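PDB 4FAJ: PrgZ, which binds a peptide pheromone at the cell surface as a membrane-anchored, extracellular substrate-binding receptor, probably serving peptide uptake. Local coordinates for residues Asn318-Glu323 against Phe531-Ala536; Ile346-Leu351 against Lys385-Asn390. All blocks are in the same frame, centred on the assembly; numbering follows the deposited sequence. Where two conformers were deposited one is given.

Following the chain from the N terminus, strand 311-324 comes first and supplies residues 318-323 of contact 1. The chain then runs through helix 336-345 into the start of helix 348-356, the first half of contact 2, and returns 34 residues later as the loop 385-390 that leads into helix 391-402. Only after some 140 further residues does strand 528-539 bring residues 531-536 back beside 318-323. The short loop closed by contact 2 therefore lies wholly within the long one closed by contact 1. The two meet where Phe531 CD1 packs on Leu351 CD2 at 3.5 Å, joining the sheet of the peptide site to helix 348-356.

Contact 1. Residues Asn318-Glu323 against Phe531-Ala536; sequences NTMFLE and FQVGTA
Phe531 takes the crowded rotamer, CG between its backbone N and carbonyl carbon (chi1 66°), while Met320 sets CG anti to its carbonyl carbon and then bends at chi2 and chi3. The two side chains thus run side by side, pointing the same way. Met320 CB sits over one face of the Phe531 ring, 4.0 Å from its centroid and offset toward the rim, a CH-pi contact, and Met320 CG reaches Phe531 CZ at 3.6 Å. From there the Met320 chain bends away, but CG also touches Val533 CG2 at 3.7 Å. Asn318, with CG anti to its backbone N, crosses Val533 obliquely; its OD1 lies 3.4 Å from Val533 CG2, while ND2 donates to a polar side chain of the bound peptide.

Two nearly straight backbone bonds fix this register: Met320 N to Phe531 O at 2.9 Å and Val533 N to Asn318 O at 3.0 Å. Between them Thr319 and Gln532 form an antiparallel non-hydrogen-bonded pair, whose polar ends are held by Val366 O (Thr319 OG1) and by Met316 O and Lys369 O (Gln532 NE2). Phe531 also meets an aromatic side chain of the peptide edge-to-face, so this pairing helps line the peptide-binding site. Strand 311-324 is flanked by strands 528-539 and 464-470, and helix 348-356 also packs on Phe531 through Val352 and Leu356.

Contact 2. Residues Ile346-Leu351 against Lys385-Asn390; sequences IDRESL and KLVEFN
The carboxylate of Asp347 lies almost parallel to the ring of Phe389, the two planes only 5° apart, with CG above the CD2-CE2 side. Asp347 CB stands almost exactly above the ring centre, 3.7 Å from the centroid in a CH-pi contact, and Asp347 CG is 3.7 Å from Phe389 CD2. Phe389 holds CG anti to its backbone N (chi1 -176°), which slides the ring under Asp347 and leaves Phe389 CB 3.4 Å from Ile346 O.

Arg348 extends from CG to NE and crosses Val387 at about a right angle. Its guanidinium is sandwiched, with Val387 CG2 over one face and Ile346 CB over the opposite one, while NE donates to Pro529 O on the neighbouring strand. No direct hydrogen bond joins the two segments. Instead, a water at the guanidinium edge accepts from Phe389 N at 2.9 Å and, weakly, from Arg348 N.

Asp347 OD2 takes a bond from Ser350 OG at 2.8 Å, and OD1 one from Ser350 N at 3.3 Å, both approaching from above the carboxylate plane. The stacked Asp347 is therefore also the N-cap of helix 348-356, a side-chain cap typical of helix starts, and the same residue is the centre of an inverse gamma turn.

Contact 1. Residues Asn318-Glu323 against Phe531-Ala536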
ATOM      1  N   ASN A 318       5.351  -2.418  -6.452  1.00 11.70           N
ATOM      2  CA  ASN A 318       4.772  -3.245  -5.399  1.00 11.55           C
ATOM      3  C   ASN A 318       5.644  -4.495  -5.255  1.00 11.69           C
ATOM      4  O   ASN A 318       5.752  -5.277  -6.184  1.00 12.27           O
ATOM      5  CB  ASN A 318       3.322  -3.545  -5.820  1.00 11.11           C
ATOM      6  CG  ASN A 318       2.538  -4.465  -4.872  1.00 11.99           C
ATOM      7  OD1 ASN A 318       1.436  -4.904  -5.247  1.00 11.90           O
ATOM      8  ND2 ASN A 318       3.046  -4.731  -3.659  1.00 11.21           N
ATOM      9  N   THR A 319       6.298  -4.639  -4.101  1.00 11.85           N
ATOM     10  CA  THR A 319       7.123  -5.802  -3.812  1.00 11.90           C
ATOM     11  C   THR A 319       6.380  -6.700  -2.810  1.00 12.40           C
ATOM     12  O   THR A 319       5.901  -6.216  -1.780  1.00 12.55           O
ATOM     13  CB  THR A 319       8.476  -5.380  -3.208  1.00 12.00           C
ATOM     14  OG1 THR A 319       9.196  -4.566  -4.154  1.00 11.10           O
ATOM     15  CG2 THR A 319       9.328  -6.619  -2.832  1.00 10.61           C
ATOM     16  N   MET A 320       6.285  -7.990  -3.116  1.00 13.43           N
ATOM     17  CA  MET A 320       5.801  -8.975  -2.135  1.00 14.18           C
ATOM     18  C   MET A 320       7.008  -9.572  -1.385  1.00 14.87           C
ATOM     19  O   MET A 320       8.010  -9.959  -2.002  1.00 14.35           O
ATOM     20  CB  MET A 320       4.986 -10.087  -2.811  1.00 14.52           C
ATOM     21  CG  MET A 320       3.637  -9.654  -3.346  1.00 16.37           C
ATOM     22  SD  MET A 320       2.489  -9.018  -2.094  1.00 17.34           S
ATOM     23  CE  MET A 320       2.382 -10.402  -0.951  1.00 17.93           C
ATOM     24  N   PHE A 321       6.897  -9.617  -0.053  1.00 15.07           N
ATOM     25  CA  PHE A 321       7.971 -10.069   0.837  1.00 15.99           C
ATOM     26  C   PHE A 321       7.585 -11.338   1.591  1.00 16.12           C
ATOM     27  O   PHE A 321       6.400 -11.654   1.717  1.00 15.14           O
ATOM     28  CB  PHE A 321       8.251  -9.030   1.927  1.00 16.41           C
ATOM     29  CG  PHE A 321       8.610  -7.664   1.430  1.00 17.37           C
ATOM     30  CD1 PHE A 321       9.882  -7.397   0.943  1.00 20.24           C
ATOM     31  CD2 PHE A 321       7.709  -6.614   1.545  1.00 19.99           C
ATOM     32  CE1 PHE A 321      10.230  -6.122   0.523  1.00 20.85           C
ATOM     33  CE2 PHE A 321       8.053  -5.325   1.121  1.00 20.66           C
ATOM     34  CZ  PHE A 321       9.305  -5.084   0.605  1.00 20.67           C
ATOM     35  N   LEU A 322       8.603 -12.042   2.103  1.00 16.63           N
ATOM     36  CA  LEU A 322       8.464 -12.836   3.321  1.00 17.34           C
ATOM     37  C   LEU A 322       8.959 -11.957   4.455  1.00 17.61           C
ATOM     38  O   LEU A 322      10.171 -11.675   4.566  1.00 16.93           O
ATOM     39  CB  LEU A 322       9.285 -14.132   3.282  1.00 18.03           C
ATOM     40  CG  LEU A 322       8.715 -15.310   2.512  1.00 18.79           C
ATOM     41  CD1 LEU A 322       9.624 -16.509   2.644  1.00 19.94           C
ATOM     42  CD2 LEU A 322       7.331 -15.673   2.996  1.00 19.82           C
ATOM     43  N   GLU A 323       8.024 -11.461   5.262  1.00 17.77           N
ATOM     44  CA  GLU A 323       8.383 -10.771   6.480  1.00 18.07           C
ATOM     45  C   GLU A 323       8.679 -11.821   7.536  1.00 17.88           C
ATOM     46  O   GLU A 323       8.068 -12.889   7.544  1.00 18.18           O
ATOM     47  CB  GLU A 323       7.268  -9.837   6.943  1.00 18.59           C
ATOM     48  CG  GLU A 323       7.099  -8.633   6.056  1.00 22.14           C
ATOM     49  CD  GLU A 323       6.270  -7.536   6.708  1.00 25.84           C
ATOM     50  OE1 GLU A 323       6.820  -6.818   7.576  1.00 29.20           O
ATOM     51  OE2 GLU A 323       5.090  -7.382   6.333  1.00 28.77           O
ATOM     52  N   PHE A 531       8.956 -11.094  -5.278  1.00 13.97           N
ATOM     53  CA  PHE A 531       8.643 -10.639  -6.629  1.00 13.89           C
ATOM     54  C   PHE A 531       7.958  -9.275  -6.655  1.00 13.72           C
ATOM     55  O   PHE A 531       7.410  -8.818  -5.658  1.00 13.33           O
ATOM     56  CB  PHE A 531       7.807 -11.674  -7.371  1.00 14.96           C
ATOM     57  CG  PHE A 531       6.433 -11.886  -6.807  1.00 14.80           C
ATOM     58  CD1 PHE A 531       6.220 -12.825  -5.819  1.00 16.99           C
ATOM     59  CD2 PHE A 531       5.336 -11.181  -7.304  1.00 17.07           C
ATOM     60  CE1 PHE A 531       4.942 -13.048  -5.292  1.00 16.71           C
ATOM     61  CE2 PHE A 531       4.053 -11.404  -6.792  1.00 16.96           C
ATOM     62  CZ  PHE A 531       3.861 -12.334  -5.780  1.00 16.50           C
ATOM     63  N   GLN A 532       8.043  -8.632  -7.819  1.00 13.55           N
ATOM     64  CA  GLN A 532       7.387  -7.370  -8.102  1.00 12.63           C
ATOM     65  C   GLN A 532       6.122  -7.699  -8.875  1.00 13.58           C
ATOM     66  O   GLN A 532       6.158  -8.408  -9.896  1.00 13.15           O
ATOM     67  CB  GLN A 532       8.303  -6.453  -8.918  1.00 11.98           C
ATOM     68  CG  GLN A 532       7.658  -5.117  -9.300  1.00 10.88           C
ATOM     69  CD  GLN A 532       8.595  -4.136  -9.962  1.00 11.09           C
ATOM     70  OE1 GLN A 532       9.794  -4.390 -10.100  1.00 14.08           O
ATOM     71  NE2 GLN A 532       8.045  -2.976 -10.371  1.00 10.40           N
ATOM     72  N   VAL A 533       5.015  -7.157  -8.378  1.00 13.80           N
ATOM     73  CA  VAL A 533       3.681  -7.510  -8.818  1.00 13.86           C
ATOM     74  C   VAL A 533       3.337  -6.874 -10.157  1.00 14.37           C
ATOM     75  O   VAL A 533       3.427  -5.651 -10.317  1.00 13.97           O
ATOM     76  CB  VAL A 533       2.622  -7.048  -7.786  1.00 13.81           C
ATOM     77  CG1 VAL A 533       1.200  -7.293  -8.301  1.00 13.70           C
ATOM     78  CG2 VAL A 533       2.832  -7.738  -6.440  1.00 13.78           C
ATOM     79  N   GLY A 534       2.939  -7.721 -11.100  1.00 14.50           N
ATOM     80  CA  GLY A 534       2.233  -7.298 -12.305  1.00 15.38           C
ATOM     81  C   GLY A 534       0.750  -7.620 -12.165  1.00 16.43           C
ATOM     82  O   GLY A 534       0.401  -8.715 -11.725  1.00 16.58           O
ATOM     83  N   THR A 535      -0.103  -6.670 -12.552  1.00 16.32           N
ATOM     84  CA  THR A 535      -1.552  -6.803 -12.477  1.00 17.18           C
ATOM     85  C   THR A 535      -2.087  -7.145 -13.864  1.00 17.26           C
ATOM     86  O   THR A 535      -2.026  -6.303 -14.776  1.00 18.57           O
ATOM     87  CB  THR A 535      -2.204  -5.486 -11.981  1.00 16.84           C
ATOM     88  OG1 THR A 535      -1.709  -5.171 -10.670  1.00 17.37           O
ATOM     89  CG2 THR A 535      -3.737  -5.596 -11.938  1.00 17.89           C
ATOM     90  N   ALA A 536      -2.571  -8.376 -14.025  1.00 17.24           N
ATOM     91  CA  ALA A 536      -3.107  -8.854 -15.302  1.00 17.51           C
ATOM     92  C   ALA A 536      -4.584  -9.096 -15.165  1.00 17.09           C
ATOM     93  O   ALA A 536      -5.061  -9.576 -14.131  1.00 16.42           O
ATOM     94  CB  ALA A 536      -2.422 -10.127 -15.761  1.00 16.95           C
TER

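Contact 2. Residues Ile346-Leu351 against Lys385-Asn390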
ATOM      1  N   ILE A 346      14.880 -19.254  -2.332  1.00 18.25           N
ATOM      2  CA  ILE A 346      13.717 -18.889  -3.162  1.00 18.71           C
ATOM      3  C   ILE A 346      14.072 -18.747  -4.646  1.00 18.76           C
ATOM      4  O   ILE A 346      14.826 -17.848  -5.038  1.00 18.26           O
ATOM      5  CB  ILE A 346      13.014 -17.589  -2.688  1.00 18.93           C
ATOM      6  CG1 ILE A 346      12.653 -17.654  -1.199  1.00 19.96           C
ATOM      7  CG2 ILE A 346      11.747 -17.348  -3.509  1.00 18.91           C
ATOM      8  CD1 ILE A 346      12.029 -18.918  -0.781  1.00 20.65           C
ATOM      9  N   ASP A 347      13.540 -19.659  -5.459  1.00 19.10           N
ATOM     10  CA  ASP A 347      13.699 -19.604  -6.904  1.00 19.26           C
ATOM     11  C   ASP A 347      12.646 -18.652  -7.464  1.00 18.86           C
ATOM     12  O   ASP A 347      11.555 -19.065  -7.870  1.00 18.32           O
ATOM     13  CB  ASP A 347      13.582 -20.994  -7.516  1.00 20.02           C
ATOM     14  CG  ASP A 347      13.901 -21.022  -9.006  1.00 21.52           C
ATOM     15  OD1 ASP A 347      14.051 -19.958  -9.636  1.00 21.53           O
ATOM     16  OD2 ASP A 347      13.985 -22.142  -9.552  1.00 24.82           O
ATOM     17  N   ARG A 348      13.005 -17.372  -7.493  1.00 18.67           N
ATOM     18  CA  ARG A 348      12.075 -16.309  -7.895  1.00 18.65           C
ATOM     19  C   ARG A 348      11.658 -16.422  -9.360  1.00 19.42           C
ATOM     20  O   ARG A 348      10.497 -16.178  -9.687  1.00 19.60           O
ATOM     21  CB  ARG A 348      12.704 -14.938  -7.634  1.00 18.19           C
ATOM     22  CG  ARG A 348      12.967 -14.664  -6.168  1.00 18.00           C
ATOM     23  CD  ARG A 348      13.821 -13.411  -5.956  1.00 19.40           C
ATOM     24  NE  ARG A 348      14.036 -13.159  -4.536  1.00 18.43           N
ATOM     25  CZ  ARG A 348      14.874 -13.835  -3.754  1.00 20.68           C
ATOM     26  NH1 ARG A 348      15.624 -14.828  -4.237  1.00 23.28           N
ATOM     27  NH2 ARG A 348      14.974 -13.513  -2.470  1.00 20.12           N
ATOM     28  N   GLU A 349      12.594 -16.786 -10.239  1.00 20.59           N
ATOM     29  CA  GLU A 349      12.279 -16.885 -11.663  1.00 21.72           C
ATOM     30  C   GLU A 349      11.246 -17.969 -11.938  1.00 21.97           C
ATOM     31  O   GLU A 349      10.339 -17.764 -12.740  1.00 21.89           O
ATOM     32  CB  GLU A 349      13.534 -17.105 -12.528  1.00 22.95           C
ATOM     33  CG  GLU A 349      14.556 -15.956 -12.475  1.00 24.36           C
ATOM     34  CD  GLU A 349      14.016 -14.602 -12.955  1.00 26.40           C
ATOM     35  OE1 GLU A 349      12.922 -14.539 -13.560  1.00 28.05           O
ATOM     36  OE2 GLU A 349      14.707 -13.588 -12.727  1.00 27.55           O
ATOM     37  N   SER A 350      11.369 -19.117 -11.276  0.50 22.13           N
ATOM     38  CA  SER A 350      10.371 -20.181 -11.416  0.50 22.36           C
ATOM     39  C   SER A 350       8.995 -19.745 -10.923  0.50 21.85           C
ATOM     40  O   SER A 350       7.983 -20.031 -11.567  0.50 22.04           O
ATOM     41  CB  SER A 350      10.811 -21.446 -10.682  0.50 22.56           C
ATOM     42  OG  SER A 350      11.905 -22.040 -11.349  0.50 23.20           O
ATOM     43  N   LEU A 351       8.955 -19.031  -9.802  1.00 21.32           N
ATOM     44  CA  LEU A 351       7.684 -18.515  -9.277  1.00 20.94           C
ATOM     45  C   LEU A 351       6.975 -17.611 -10.281  1.00 20.60           C
ATOM     46  O   LEU A 351       5.808 -17.820 -10.582  1.00 19.61           O
ATOM     47  CB  LEU A 351       7.915 -17.736  -7.976  1.00 21.00           C
ATOM     48  CG  LEU A 351       6.743 -16.981  -7.348  1.00 21.30           C
ATOM     49  CD1 LEU A 351       5.692 -17.944  -6.861  1.00 23.84           C
ATOM     50  CD2 LEU A 351       7.254 -16.126  -6.192  1.00 23.09           C
ATOM     51  N   LYS A 385      21.330  -6.327  -8.878  1.00 16.71           N
ATOM     52  CA  LYS A 385      20.745  -7.607  -8.549  1.00 16.92           C
ATOM     53  C   LYS A 385      21.252  -8.024  -7.157  1.00 16.81           C
ATOM     54  O   LYS A 385      22.263  -8.723  -7.029  1.00 17.27           O
ATOM     55  CB  LYS A 385      21.107  -8.647  -9.615  1.00 17.84           C
ATOM     56  CG  LYS A 385      20.208  -9.870  -9.604  1.00 20.18           C
ATOM     57  CD  LYS A 385      20.641 -10.852 -10.672  1.00 25.47           C
ATOM     58  CE  LYS A 385      19.510 -11.764 -11.101  1.00 28.87           C
ATOM     59  NZ  LYS A 385      19.906 -12.551 -12.311  1.00 32.80           N
ATOM     60  N   LEU A 386      20.532  -7.600  -6.125  1.00 15.67           N
ATOM     61  CA  LEU A 386      20.982  -7.743  -4.728  1.00 15.89           C
ATOM     62  C   LEU A 386      20.548  -9.050  -4.060  1.00 16.18           C
ATOM     63  O   LEU A 386      21.091  -9.417  -3.017  1.00 16.39           O
ATOM     64  CB  LEU A 386      20.501  -6.550  -3.900  1.00 15.64           C
ATOM     65  CG  LEU A 386      21.056  -5.163  -4.258  1.00 15.33           C
ATOM     66  CD1 LEU A 386      20.359  -4.107  -3.413  1.00 17.44           C
ATOM     67  CD2 LEU A 386      22.578  -5.079  -4.080  1.00 16.53           C
ATOM     68  N   VAL A 387      19.553  -9.722  -4.641  1.00 17.00           N
ATOM     69  CA  VAL A 387      19.128 -11.037  -4.191  1.00 17.68           C
ATOM     70  C   VAL A 387      19.023 -11.947  -5.399  1.00 19.24           C
ATOM     71  O   VAL A 387      18.668 -11.493  -6.491  1.00 19.09           O
ATOM     72  CB  VAL A 387      17.773 -11.001  -3.432  1.00 17.34           C
ATOM     73  CG1 VAL A 387      17.908 -10.210  -2.132  1.00 16.72           C
ATOM     74  CG2 VAL A 387      16.654 -10.420  -4.292  1.00 17.07           C
ATOM     75  N   GLU A 388      19.352 -13.219  -5.208  1.00 20.00           N
ATOM     76  CA  GLU A 388      19.232 -14.206  -6.279  1.00 21.97           C
ATOM     77  C   GLU A 388      19.289 -15.621  -5.723  1.00 21.72           C
ATOM     78  O   GLU A 388      20.132 -15.922  -4.866  1.00 21.94           O
ATOM     79  CB  GLU A 388      20.354 -14.038  -7.305  1.00 22.82           C
ATOM     80  CG  GLU A 388      20.147 -14.869  -8.575  1.00 26.85           C
ATOM     81  CD  GLU A 388      21.206 -14.607  -9.630  1.00 30.79           C
ATOM     82  OE1 GLU A 388      22.398 -14.520  -9.270  1.00 34.55           O
ATOM     83  OE2 GLU A 388      20.840 -14.482 -10.826  1.00 34.58           O
ATOM     84  N   PHE A 389      18.396 -16.467  -6.234  1.00 21.10           N
ATOM     85  CA  PHE A 389      18.400 -17.907  -5.991  1.00 21.15           C
ATOM     86  C   PHE A 389      19.790 -18.522  -6.100  1.00 21.37           C
ATOM     87  O   PHE A 389      20.485 -18.339  -7.095  1.00 21.60           O
ATOM     88  CB  PHE A 389      17.466 -18.587  -6.999  1.00 21.11           C
ATOM     89  CG  PHE A 389      17.306 -20.074  -6.799  1.00 21.46           C
ATOM     90  CD1 PHE A 389      16.938 -20.595  -5.571  1.00 21.63           C
ATOM     91  CD2 PHE A 389      17.469 -20.951  -7.874  1.00 21.65           C
ATOM     92  CE1 PHE A 389      16.773 -21.977  -5.402  1.00 23.54           C
ATOM     93  CE2 PHE A 389      17.304 -22.317  -7.713  1.00 22.65           C
ATOM     94  CZ  PHE A 389      16.953 -22.833  -6.480  1.00 23.09           C
ATOM     95  N   ASN A 390      20.186 -19.249  -5.059  1.00 21.16           N
ATOM     96  CA  ASN A 390      21.408 -20.039  -5.068  1.00 21.70           C
ATOM     97  C   ASN A 390      21.227 -21.196  -4.079  1.00 22.14           C
ATOM     98  O   ASN A 390      21.548 -21.077  -2.900  1.00 20.96           O
ATOM     99  CB  ASN A 390      22.624 -19.167  -4.723  1.00 21.99           C
ATOM    100  CG  ASN A 390      23.946 -19.859  -5.009  1.00 22.95           C
ATOM    101  OD1 ASN A 390      24.106 -21.055  -4.761  1.00 22.42           O
ATOM    102  ND2 ASN A 390      24.913 -19.097  -5.525  1.00 23.80           N
TER
HETATM  103  O   HOH W   1      16.003 -15.709  -7.781  1.00 21.00           O